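Long-range contacts in predicted aminoglycoside phosphotransferase (Brachybacterium faecium, PDB 5UXC), which probably transfers a phosphate group to the 2'-position of macrolide antibiotics, and is captured here with GDP, magnesium and azithromycin bound: residues 49-54 with 87-92; 23-28 with 35-40. All coordinates share one frame; numbering follows the deposited sequence. Where two conformers were deposited one is given.

Contact 1 (49-54 with 87-92). With GDP (guanosine-5'-diphosphate), chain C.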
ATOM      1  N   LEU A  49      14.034   0.561 -10.982  1.00 16.45           N
ATOM      2  CA  LEU A  49      15.096   0.437  -9.979  1.00 17.18           C
ATOM      3  C   LEU A  49      14.557   0.889  -8.622  1.00 18.95           C
ATOM      4  O   LEU A  49      13.929   1.955  -8.532  1.00 18.61           O
ATOM      5  CB  LEU A  49      16.328   1.307 -10.351  1.00 18.39           C
ATOM      6  CG  LEU A  49      16.804   1.144 -11.788  1.00 23.45           C
ATOM      7  CD1 LEU A  49      17.928   2.163 -12.153  1.00 27.76           C
ATOM      8  CD2 LEU A  49      17.240  -0.311 -12.050  1.00 23.18           C
ATOM      9  N   ARG A  50      14.716   0.065  -7.578  1.00 19.87           N
ATOM     10  CA  ARG A  50      14.429   0.466  -6.204  0.50 21.71           C
ATOM     11  C   ARG A  50      15.748   0.580  -5.455  1.00 30.46           C
ATOM     12  O   ARG A  50      16.483  -0.408  -5.319  1.00 33.09           O
ATOM     13  CB  ARG A  50      13.525  -0.537  -5.495  0.50 24.63           C
ATOM     14  CG  ARG A  50      12.175  -0.666  -6.066  0.50 22.83           C
ATOM     15  CD  ARG A  50      11.383  -1.656  -5.215  0.50 27.58           C
ATOM     16  NE  ARG A  50      10.968  -1.101  -3.934  0.50 30.91           N
ATOM     17  CZ  ARG A  50       9.989  -0.211  -3.796  0.50 35.46           C
ATOM     18  NH1 ARG A  50       9.640   0.237  -2.606  0.50 35.77           N
ATOM     19  NH2 ARG A  50       9.350   0.228  -4.857  0.50 36.58           N
ATOM     20  N   LEU A  51      16.044   1.768  -4.968  1.00 27.73           N
ATOM     21  CA  LEU A  51      17.315   2.013  -4.308  1.00 28.33           C
ATOM     22  C   LEU A  51      17.061   2.237  -2.829  1.00 46.07           C
ATOM     23  O   LEU A  51      16.381   3.213  -2.459  1.00 44.00           O
ATOM     24  CB  LEU A  51      18.013   3.219  -4.929  1.00 34.36           C
ATOM     25  CG  LEU A  51      18.170   2.941  -6.416  1.00 37.44           C
ATOM     26  CD1 LEU A  51      18.287   4.238  -7.175  1.00 40.52           C
ATOM     27  CD2 LEU A  51      19.402   2.079  -6.607  1.00 39.52           C
ATOM     28  N   PRO A  52      17.536   1.344  -1.960  1.00 55.11           N
ATOM     29  CA  PRO A  52      17.314   1.517  -0.516  1.00 50.15           C
ATOM     30  C   PRO A  52      18.041   2.753  -0.015  1.00 38.43           C
ATOM     31  O   PRO A  52      19.204   2.979  -0.340  1.00 47.00           O
ATOM     32  CB  PRO A  52      17.893   0.235   0.092  1.00 60.09           C
ATOM     33  CG  PRO A  52      18.955  -0.195  -0.922  1.00 66.32           C
ATOM     34  CD  PRO A  52      18.398   0.186  -2.268  1.00 57.03           C
ATOM     35  N   ARG A  53      17.350   3.552   0.781  1.00 36.53           N
ATOM     36  CA  ARG A  53      17.911   4.819   1.218  1.00 38.99           C
ATOM     37  C   ARG A  53      18.729   4.708   2.493  1.00 42.69           C
ATOM     38  O   ARG A  53      19.497   5.626   2.805  1.00 46.49           O
ATOM     39  CB  ARG A  53      16.782   5.834   1.411  1.00 38.41           C
ATOM     40  CG  ARG A  53      15.876   5.974   0.185  1.00 39.84           C
ATOM     41  CD  ARG A  53      14.820   7.051   0.377  1.00 36.82           C
ATOM     42  NE  ARG A  53      15.415   8.345   0.681  1.00 45.20           N
ATOM     43  CZ  ARG A  53      14.842   9.267   1.449  1.00 48.11           C
ATOM     44  NH1 ARG A  53      13.650   9.042   1.994  1.00 44.61           N
ATOM     45  NH2 ARG A  53      15.467  10.418   1.686  1.00 52.19           N
ATOM     46  N   ARG A  54      18.571   3.625   3.248  1.00 41.65           N
ATOM     47  CA  ARG A  54      19.288   3.404   4.498  1.00 46.37           C
ATOM     48  C   ARG A  54      19.348   1.904   4.748  1.00 55.81           C
ATOM     49  O   ARG A  54      18.407   1.183   4.388  1.00 48.46           O
ATOM     50  CB  ARG A  54      18.616   4.099   5.696  1.00 45.34           C
ATOM     51  CG  ARG A  54      17.981   5.450   5.381  1.00 50.37           C
ATOM     52  CD  ARG A  54      17.136   6.011   6.531  1.00 47.02           C
ATOM     53  NE  ARG A  54      15.906   5.258   6.765  1.00 49.54           N
ATOM     54  CZ  ARG A  54      14.874   5.247   5.928  1.00 51.74           C
ATOM     55  NH1 ARG A  54      14.935   5.944   4.801  1.00 51.69           N
ATOM     56  NH2 ARG A  54      13.786   4.537   6.212  1.00 46.83           N
ATOM     57  N   SER A  87      21.455  -6.248  -1.439  1.00 46.54           N
ATOM     58  CA  SER A  87      21.493  -5.200  -0.428  1.00 51.08           C
ATOM     59  C   SER A  87      21.588  -3.825  -1.067  1.00 50.26           C
ATOM     60  O   SER A  87      21.043  -2.859  -0.522  1.00 56.08           O
ATOM     61  CB  SER A  87      22.666  -5.434   0.524  1.00 49.04           C
ATOM     62  OG  SER A  87      23.889  -5.552  -0.188  1.00 59.07           O
ATOM     63  N   GLU A  88      22.214  -3.733  -2.243  1.00 38.78           N
ATOM     64  CA  GLU A  88      22.448  -2.457  -2.893  1.00 34.35           C
ATOM     65  C   GLU A  88      21.408  -2.076  -3.934  1.00 32.29           C
ATOM     66  O   GLU A  88      21.314  -0.890  -4.268  1.00 29.12           O
ATOM     67  CB  GLU A  88      23.809  -2.457  -3.579  1.00 37.71           C
ATOM     68  CG  GLU A  88      24.837  -3.363  -2.950  1.00 51.01           C
ATOM     69  CD  GLU A  88      26.107  -3.399  -3.766  1.00 61.51           C
ATOM     70  OE1 GLU A  88      26.398  -4.446  -4.393  1.00 73.19           O
ATOM     71  OE2 GLU A  88      26.805  -2.366  -3.793  1.00 60.64           O
ATOM     72  N   LEU A  89      20.620  -3.024  -4.460  1.00 28.12           N
ATOM     73  CA  LEU A  89      19.757  -2.714  -5.597  1.00 19.15           C
ATOM     74  C   LEU A  89      18.663  -3.769  -5.712  1.00 17.52           C
ATOM     75  O   LEU A  89      18.940  -4.970  -5.623  1.00 24.52           O
ATOM     76  CB  LEU A  89      20.594  -2.661  -6.901  1.00 20.89           C
ATOM     77  CG  LEU A  89      19.818  -2.527  -8.210  1.00 20.33           C
ATOM     78  CD1 LEU A  89      19.108  -1.154  -8.276  1.00 21.03           C
ATOM     79  CD2 LEU A  89      20.789  -2.723  -9.414  1.00 19.91           C
ATOM     80  N   ILE A  90      17.437  -3.315  -5.901  1.00 16.53           N
ATOM     81  CA  ILE A  90      16.351  -4.132  -6.390  1.00 15.15           C
ATOM     82  C   ILE A  90      15.934  -3.597  -7.745  1.00 15.33           C
ATOM     83  O   ILE A  90      15.864  -2.376  -7.946  1.00 19.09           O
ATOM     84  CB  ILE A  90      15.156  -4.087  -5.410  1.00 17.27           C
ATOM     85  CG1 ILE A  90      15.545  -4.757  -4.098  1.00 24.49           C
ATOM     86  CG2 ILE A  90      13.961  -4.721  -6.055  1.00 15.43           C
ATOM     87  CD1 ILE A  90      14.674  -4.280  -2.902  1.00 26.23           C
ATOM     88  N   ALA A  91      15.640  -4.502  -8.682  1.00 14.30           N
ATOM     89  CA  ALA A  91      15.185  -4.053  -9.987  1.00 14.17           C
ATOM     90  C   ALA A  91      14.217  -5.067 -10.567  1.00 15.43           C
ATOM     91  O   ALA A  91      14.410  -6.274 -10.398  1.00 13.39           O
ATOM     92  CB  ALA A  91      16.384  -3.889 -10.967  1.00 15.33           C
ATOM     93  N   TYR A  92      13.199  -4.590 -11.283  1.00 12.80           N
ATOM     94  CA  TYR A  92      12.201  -5.482 -11.831  1.00 11.90           C
ATOM     95  C   TYR A  92      11.774  -4.924 -13.169  1.00 12.17           C
ATOM     96  O   TYR A  92      11.810  -3.705 -13.366  1.00 12.57           O
ATOM     97  CB  TYR A  92      10.963  -5.676 -10.936  1.00 10.92           C
ATOM     98  CG  TYR A  92      10.201  -4.447 -10.446  1.00 10.71           C
ATOM     99  CD1 TYR A  92      10.527  -3.842  -9.222  1.00 12.48           C
ATOM    100  CD2 TYR A  92       9.107  -3.948 -11.171  1.00 10.40           C
ATOM    101  CE1 TYR A  92       9.752  -2.751  -8.712  1.00 10.89           C
ATOM    102  CE2 TYR A  92       8.331  -2.874 -10.689  1.00 10.69           C
ATOM    103  CZ  TYR A  92       8.666  -2.303  -9.452  1.00 12.96           C
ATOM    104  OH  TYR A  92       7.901  -1.253  -8.925  1.00 12.71           O
TER
HETATM  105  PB  GDP C 302       7.641   3.724  -3.095  1.00 17.23           P
HETATM  106  O1B GDP C 302       6.233   4.089  -2.696  1.00 19.07           O
HETATM  107  O2B GDP C 302       8.406   2.999  -2.070  1.00 16.67           O
HETATM  108  O3B GDP C 302       8.332   5.102  -3.470  1.00 23.37           O
HETATM  109  O3A GDP C 302       7.601   2.786  -4.397  1.00 16.13           O
HETATM  110  PA  GDP C 302       6.467   2.304  -5.398  1.00 14.94           P
HETATM  111  O1A GDP C 302       6.765   0.848  -5.584  1.00 13.78           O
HETATM  112  O2A GDP C 302       5.079   2.674  -4.911  1.00 15.29           O
HETATM  113  O5' GDP C 302       6.733   3.005  -6.792  1.00 16.31           O
HETATM  114  C5' GDP C 302       6.612   4.433  -6.836  1.00 17.93           C
HETATM  115  C4' GDP C 302       5.775   4.850  -8.007  1.00 17.27           C
HETATM  116  O4' GDP C 302       6.460   4.484  -9.201  1.00 16.39           O
HETATM  117  C3' GDP C 302       4.440   4.105  -8.090  1.00 16.13           C
HETATM  118  O3' GDP C 302       3.360   4.674  -7.307  1.00 17.37           O
HETATM  119  C2' GDP C 302       4.122   4.215  -9.555  1.00 12.69           C
HETATM  120  O2' GDP C 302       3.714   5.565  -9.908  1.00 15.24           O
HETATM  121  C1' GDP C 302       5.520   4.077 -10.182  1.00 10.84           C
HETATM  122  N9  GDP C 302       5.847   2.658 -10.514  1.00 13.43           N
HETATM  123  C8  GDP C 302       6.503   1.772  -9.745  1.00 12.07           C
HETATM  124  N7  GDP C 302       6.631   0.584 -10.421  1.00 11.31           N
HETATM  125  C5  GDP C 302       6.013   0.751 -11.615  1.00 10.12           C
HETATM  126  C6  GDP C 302       5.739  -0.045 -12.818  1.00 13.71           C
HETATM  127  O6  GDP C 302       6.157  -1.222 -12.905  1.00 13.34           O
HETATM  128  N1  GDP C 302       5.087   0.540 -13.851  1.00 14.25           N
HETATM  129  C2  GDP C 302       4.659   1.821 -13.824  1.00 14.41           C
HETATM  130  N2  GDP C 302       4.018   2.321 -14.890  1.00 14.46           N
HETATM  131  N3  GDP C 302       4.837   2.612 -12.755  1.00 14.48           N
HETATM  132  C4  GDP C 302       5.485   2.123 -11.649  1.00 13.86           C
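In the GDP pocket, Arg50 and Tyr92 meet across paired strands 49-52 and 90-92, whose axes run at 167°, nearly antiparallel. Two backbone bonds fix the register: Arg50 N gives its hydrogen to Ile90 O at 2.7 Å, and Ile90 N returns one to Arg50 O at 3.1 Å. Arg50 and Ile90 therefore send neighbouring side chains to the nucleotide side. On the other side, Leu49 CD2 touches Ala91 CB at 3.8 Å, while Leu51 CD2 lies alongside Leu89 CD1 at 3.7 Å, with helix 6-15 packed against Leu51.

The stem of Arg50 passes the edge of the Tyr92 ring, CD being 4.0 Å from CE1, before a bend at chi3 (74°) turns the guanidinium toward the diphosphate. In this conformer NH1 donates to GDP O2B at 3.1 Å, and NH2 donates to the bridging O3A and, weakly, to O1A. The guanidinium thus spans both phosphates, which would probably offset their negative charge. Tyr92 serves the other end of the ligand: its hydroxyl donates to GDP N7 at 2.7 Å, while its ring meets Trp82. A basic residue on the third strand of an antiparallel sheet, directed at nucleotide phosphates, recalls the amino-terminal lobe of the protein kinase-like fold.

Contact 2 (23-28 with 35-40). With ZIT (azithromycin), chain G.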
ATOM      1  N   GLY A  23      20.912   7.772 -20.457  0.52 29.08           N
ATOM      2  CA  GLY A  23      20.054   8.888 -20.780  0.52 33.24           C
ATOM      3  C   GLY A  23      18.638   8.681 -20.292  0.52 30.51           C
ATOM      4  O   GLY A  23      17.959   9.650 -19.907  0.52 29.48           O
ATOM      5  N   THR A  24      18.182   7.419 -20.285  1.00 27.57           N
ATOM      6  CA  THR A  24      16.793   7.095 -19.957  1.00 25.55           C
ATOM      7  C   THR A  24      16.543   7.001 -18.467  1.00 24.37           C
ATOM      8  O   THR A  24      15.375   6.866 -18.059  1.00 26.85           O
ATOM      9  CB  THR A  24      16.415   5.760 -20.623  1.00 23.69           C
ATOM     10  OG1 THR A  24      17.172   4.696 -19.996  1.00 22.47           O
ATOM     11  CG2 THR A  24      16.755   5.799 -22.126  1.00 28.05           C
ATOM     12  N   LEU A  25      17.587   7.032 -17.633  1.00 27.59           N
ATOM     13  CA  LEU A  25      17.446   6.770 -16.199  1.00 27.23           C
ATOM     14  C   LEU A  25      16.946   8.040 -15.514  1.00 35.10           C
ATOM     15  O   LEU A  25      17.673   9.042 -15.461  1.00 33.55           O
ATOM     16  CB  LEU A  25      18.770   6.306 -15.590  1.00 26.51           C
ATOM     17  CG  LEU A  25      18.745   5.516 -14.267  1.00 32.42           C
ATOM     18  CD1 LEU A  25      20.057   4.732 -14.073  1.00 46.06           C
ATOM     19  CD2 LEU A  25      18.523   6.422 -13.080  1.00 41.93           C
ATOM     20  N   ARG A  26      15.700   8.013 -14.994  1.00 24.75           N
ATOM     21  CA  ARG A  26      15.172   9.204 -14.330  1.00 26.30           C
ATOM     22  C   ARG A  26      14.456   8.812 -13.054  1.00 25.54           C
ATOM     23  O   ARG A  26      13.685   7.849 -13.051  1.00 23.90           O
ATOM     24  CB  ARG A  26      14.197   9.959 -15.232  1.00 31.99           C
ATOM     25  CG  ARG A  26      14.728  10.131 -16.660  1.00 31.26           C
ATOM     26  CD  ARG A  26      15.744  11.261 -16.763  1.00 44.24           C
ATOM     27  NE  ARG A  26      16.405  11.267 -18.080  1.00 42.08           N
ATOM     28  CZ  ARG A  26      15.958  11.951 -19.133  1.00 45.38           C
ATOM     29  NH1 ARG A  26      14.853  12.695 -19.007  1.00 40.18           N
ATOM     30  NH2 ARG A  26      16.605  11.912 -20.295  1.00 37.15           N
ATOM     31  N   THR A  27      14.667   9.626 -12.024  1.00 27.07           N
ATOM     32  CA  THR A  27      14.020   9.357 -10.746  1.00 31.51           C
ATOM     33  C   THR A  27      12.518   9.591 -10.880  1.00 26.73           C
ATOM     34  O   THR A  27      12.089  10.644 -11.376  1.00 28.25           O
ATOM     35  CB  THR A  27      14.612  10.256  -9.659  1.00 36.48           C
ATOM     36  OG1 THR A  27      15.978   9.882  -9.428  1.00 39.07           O
ATOM     37  CG2 THR A  27      13.817  10.149  -8.355  1.00 31.57           C
ATOM     38  N   GLU A  28      11.719   8.606 -10.463  1.00 26.56           N
ATOM     39  CA  GLU A  28      10.264   8.715 -10.523  1.00 25.74           C
ATOM     40  C   GLU A  28       9.653   9.187  -9.204  1.00 26.55           C
ATOM     41  O   GLU A  28       8.741  10.045  -9.181  1.00 33.28           O
ATOM     42  CB  GLU A  28       9.668   7.357 -10.938  1.00 23.28           C
ATOM     43  CG  GLU A  28       8.115   7.322 -11.062  1.00 30.88           C
ATOM     44  CD  GLU A  28       7.577   8.281 -12.126  1.00 32.18           C
ATOM     45  OE1 GLU A  28       8.367   8.738 -12.997  1.00 32.24           O
ATOM     46  OE2 GLU A  28       6.357   8.593 -12.074  1.00 27.74           O
ATOM     47  N   ARG A  35      14.229   5.034  -3.046  1.00 26.33           N
ATOM     48  CA  ARG A  35      14.194   5.903  -4.207  1.00 26.21           C
ATOM     49  C   ARG A  35      13.872   5.008  -5.405  1.00 29.24           C
ATOM     50  O   ARG A  35      14.505   3.962  -5.591  1.00 24.79           O
ATOM     51  CB  ARG A  35      15.533   6.620  -4.371  1.00 31.61           C
ATOM     52  CG  ARG A  35      15.757   7.250  -5.727  1.00 30.44           C
ATOM     53  CD  ARG A  35      16.913   8.274  -5.653  1.00 34.46           C
ATOM     54  NE  ARG A  35      18.193   7.661  -5.313  1.00 39.31           N
ATOM     55  CZ  ARG A  35      19.352   7.972  -5.909  1.00 43.45           C
ATOM     56  NH1 ARG A  35      19.387   8.906  -6.852  1.00 37.77           N
ATOM     57  NH2 ARG A  35      20.488   7.381  -5.542  1.00 35.76           N
ATOM     58  N   VAL A  36      12.882   5.392  -6.200  1.00 23.37           N
ATOM     59  CA  VAL A  36      12.412   4.583  -7.326  1.00 21.51           C
ATOM     60  C   VAL A  36      12.715   5.334  -8.610  1.00 24.56           C
ATOM     61  O   VAL A  36      12.432   6.529  -8.698  1.00 23.14           O
ATOM     62  CB  VAL A  36      10.903   4.300  -7.206  1.00 21.37           C
ATOM     63  CG1 VAL A  36      10.435   3.476  -8.413  1.00 22.41           C
ATOM     64  CG2 VAL A  36      10.648   3.515  -5.946  1.00 23.05           C
ATOM     65  N   ALA A  37      13.339   4.643  -9.590  1.00 20.64           N
ATOM     66  CA  ALA A  37      13.733   5.216 -10.881  1.00 22.10           C
ATOM     67  C   ALA A  37      13.283   4.295 -12.009  1.00 23.07           C
ATOM     68  O   ALA A  37      13.095   3.083 -11.802  1.00 18.19           O
ATOM     69  CB  ALA A  37      15.255   5.407 -10.979  1.00 22.56           C
ATOM     70  N   PHE A  38      13.052   4.884 -13.193  1.00 19.91           N
ATOM     71  CA  PHE A  38      12.748   4.105 -14.396  1.00 18.95           C
ATOM     72  C   PHE A  38      13.990   4.117 -15.281  1.00 19.27           C
ATOM     73  O   PHE A  38      14.697   5.124 -15.317  1.00 23.66           O
ATOM     74  CB  PHE A  38      11.612   4.720 -15.215  1.00 19.60           C
ATOM     75  CG  PHE A  38      10.250   4.619 -14.584  1.00 20.14           C
ATOM     76  CD1 PHE A  38       9.971   3.638 -13.701  1.00 18.91           C
ATOM     77  CD2 PHE A  38       9.268   5.544 -14.919  1.00 24.11           C
ATOM     78  CE1 PHE A  38       8.669   3.556 -13.148  1.00 19.20           C
ATOM     79  CE2 PHE A  38       8.009   5.486 -14.377  1.00 23.61           C
ATOM     80  CZ  PHE A  38       7.713   4.492 -13.516  1.00 19.82           C
ATOM     81  N   ALA A  39      14.229   3.045 -16.043  1.00 18.33           N
ATOM     82  CA  ALA A  39      15.322   3.148 -17.024  1.00 19.49           C
ATOM     83  C   ALA A  39      15.109   2.102 -18.102  1.00 18.63           C
ATOM     84  O   ALA A  39      14.438   1.095 -17.870  1.00 18.17           O
ATOM     85  CB  ALA A  39      16.700   2.948 -16.383  1.00 20.33           C
ATOM     86  N   ARG A  40      15.649   2.356 -19.286  1.00 19.11           N
ATOM     87  CA  ARG A  40      15.632   1.365 -20.365  1.00 18.77           C
ATOM     88  C   ARG A  40      16.996   0.698 -20.534  1.00 22.20           C
ATOM     89  O   ARG A  40      18.035   1.358 -20.487  1.00 19.97           O
ATOM     90  CB  ARG A  40      15.209   2.021 -21.684  1.00 20.00           C
ATOM     91  CG  ARG A  40      14.938   1.047 -22.826  1.00 22.05           C
ATOM     92  CD  ARG A  40      14.149   1.770 -23.958  1.00 21.36           C
ATOM     93  NE  ARG A  40      12.798   2.092 -23.491  1.00 31.28           N
ATOM     94  CZ  ARG A  40      12.274   3.308 -23.349  1.00 49.20           C
ATOM     95  NH1 ARG A  40      12.967   4.408 -23.665  1.00 55.88           N
ATOM     96  NH2 ARG A  40      11.026   3.414 -22.889  1.00 43.24           N
TER
HETATM   97  C1  ZIT G 306       9.095   5.248 -19.248  1.00 21.25           C
HETATM   98  C2  ZIT G 306       7.789   5.416 -18.412  1.00 27.81           C
HETATM   99  C3  ZIT G 306       6.816   6.105 -19.329  1.00 27.91           C
HETATM  100  C4  ZIT G 306       6.692   7.553 -18.806  1.00 27.04           C
HETATM  101  C5  ZIT G 306       5.970   8.324 -19.940  1.00 45.31           C
HETATM  102  C6  ZIT G 306       6.800   9.500 -20.468  1.00 40.87           C
HETATM  103  C7  ZIT G 306       7.392  10.406 -19.362  1.00 38.60           C
HETATM  104  C8  ZIT G 306       8.312  11.523 -19.997  1.00 46.02           C
HETATM  105  C9  ZIT G 306       9.764  11.062 -20.427  1.00 49.27           C
HETATM  106  N10 ZIT G 306      10.534  10.177 -19.398  1.00 62.29           N
HETATM  107  C11 ZIT G 306      11.626   9.394 -19.929  1.00 53.47           C
HETATM  108  C12 ZIT G 306      11.198   7.953 -20.122  1.00 37.50           C
HETATM  109  C13 ZIT G 306      12.124   6.985 -19.396  1.00 31.40           C
HETATM  110  C14 ZIT G 306      11.471   5.613 -19.445  1.00 30.95           C
HETATM  111  C15 ZIT G 306      12.369   4.523 -18.900  1.00 24.44           C
HETATM  112  C16 ZIT G 306      11.652   3.154 -19.145  1.00 22.76           C
HETATM  113  C17 ZIT G 306       7.386   4.081 -17.861  1.00 32.57           C
HETATM  114  C18 ZIT G 306       6.007   7.519 -17.467  1.00 32.70           C
HETATM  115  C19 ZIT G 306       6.083  10.374 -21.512  1.00 40.76           C
HETATM  116  C20 ZIT G 306       8.328  12.681 -19.101  1.00 42.08           C
HETATM  117  C21 ZIT G 306      11.146  10.998 -18.355  1.00 70.33           C
HETATM  118  C22 ZIT G 306      12.174   9.949 -21.220  1.00 61.96           C
HETATM  119  C23 ZIT G 306      12.310   7.432 -17.950  1.00 22.45           C
HETATM  120  O1  ZIT G 306       9.075   4.821 -20.383  1.00 32.61           O
HETATM  121  O6  ZIT G 306       7.865   8.845 -21.135  1.00 41.45           O
HETATM  122  O12 ZIT G 306      11.217   7.629 -21.482  1.00 40.24           O
HETATM  123  O13 ZIT G 306      13.414   6.958 -20.052  1.00 27.13           O
HETATM  124  O14 ZIT G 306      10.343   5.682 -18.561  1.00 27.70           O
HETATM  125  C1A ZIT G 306       3.734   9.437 -19.391  1.00 61.18           C
HETATM  126  C2A ZIT G 306       2.334   8.920 -19.655  1.00 58.65           C
HETATM  127  C3A ZIT G 306       1.272   9.539 -18.811  1.00 68.63           C
HETATM  128  C4A ZIT G 306       1.683   9.506 -17.403  1.00 72.27           C
HETATM  129  C5A ZIT G 306       2.943  10.336 -17.239  1.00 75.79           C
HETATM  130  C6A ZIT G 306       3.334  10.425 -15.825  1.00 75.53           C
HETATM  131  C7A ZIT G 306      -0.863   8.961 -17.811  1.00 66.87           C
HETATM  132  C8A ZIT G 306      -0.784   9.428 -20.126  1.00 75.24           C
HETATM  133  O1A ZIT G 306       4.540   8.364 -19.778  1.00 62.66           O
HETATM  134  O2A ZIT G 306       2.063   9.092 -21.050  1.00 52.09           O
HETATM  135  N3A ZIT G 306      -0.042   8.846 -18.993  1.00 73.12           N
HETATM  136  O5A ZIT G 306       4.059   9.756 -18.000  1.00 73.13           O
HETATM  137  C1B ZIT G 306       5.318   4.563 -20.438  1.00 30.64           C
HETATM  138  C2B ZIT G 306       4.203   3.621 -20.100  1.00 30.27           C
HETATM  139  C3B ZIT G 306       2.839   4.213 -20.272  1.00 30.71           C
HETATM  140  C4B ZIT G 306       2.709   4.889 -21.601  1.00 40.19           C
HETATM  141  C5B ZIT G 306       3.771   5.942 -21.777  1.00 45.34           C
HETATM  142  C6B ZIT G 306       3.641   6.598 -23.133  1.00 48.09           C
HETATM  143  C7B ZIT G 306       1.716   3.112 -20.140  1.00 23.63           C
HETATM  144  C8B ZIT G 306       2.586   4.793 -17.907  1.00 30.91           C
HETATM  145  O1B ZIT G 306       5.527   5.456 -19.374  1.00 27.35           O
HETATM  146  O3B ZIT G 306       2.629   5.200 -19.263  1.00 31.61           O
HETATM  147  O4B ZIT G 306       1.421   5.538 -21.708  1.00 35.65           O
HETATM  148  O5B ZIT G 306       5.108   5.356 -21.684  1.00 35.99           O
HETATM  149  O   HOH W   1      17.521  11.624  -7.502  1.00 31.48           O
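Glu28 reaches across the hairpin to lie over one face of Phe38. CG, anti to the backbone N (chi1 -179°), stands 4.2 Å from the ring centroid in an off-centre CH-pi contact. A bend at chi2 then turns the carboxylate so that its plane is 15° from parallel to the ring, with OE1 3.6 Å from Phe38 CE2. Azithromycin C17 lies 3.8 Å from CD2 of the same ring.

At the far end Thr24 and Arg40 cross at about a right angle. Thr24 OG1 accepts the N-H of Arg40, N to OG1 2.9 Å and nearly straight at 167°; the same oxygen is hydrogen-bonded to Asp21 O. Azithromycin C16 lies over a face of the Arg40 guanidinium, and Asp46 forms a salt bridge with NE. Arg26, paired with Phe38 through two backbone bonds, donates from NH2 to Gly23 O at 2.7 Å. On the opposite side of the sheet Leu25 CG packs on Ala39 CB at 3.9 Å.

Polar recognition here is sparse: azithromycin O13 donates to Thr24 O at 2.8 Å. The surrounding contacts of Phe38, the aliphatic part of Arg26 and the Arg40 guanidinium suggest that on this side the macrolide is held largely by packing.

In the fold
Contacts 1 and 2 belong to one five-stranded antiparallel sheet and join directly, because strands 34-40 and 46-52 are neighbours: Leu51 N lies 2.8 Å from Arg35 O and Leu49 N 2.8 Å from Ala37 O, both probable hydrogen bonds. Their centres are about 12 Å apart. Contact 1 is the more buried and pairs two inner strands, whereas contact 2 includes the edge strand 26-30 and is partly exposed. Contact 1 grips GDP by directed hydrogen bonds; contact 2 touches it by packing and meets the macrolide mainly by packing plus one hydrogen bond. Val36 of contact 2 packs against Arg50 of contact 1 and touches GDP, so the two contacts share the nucleotide pocket.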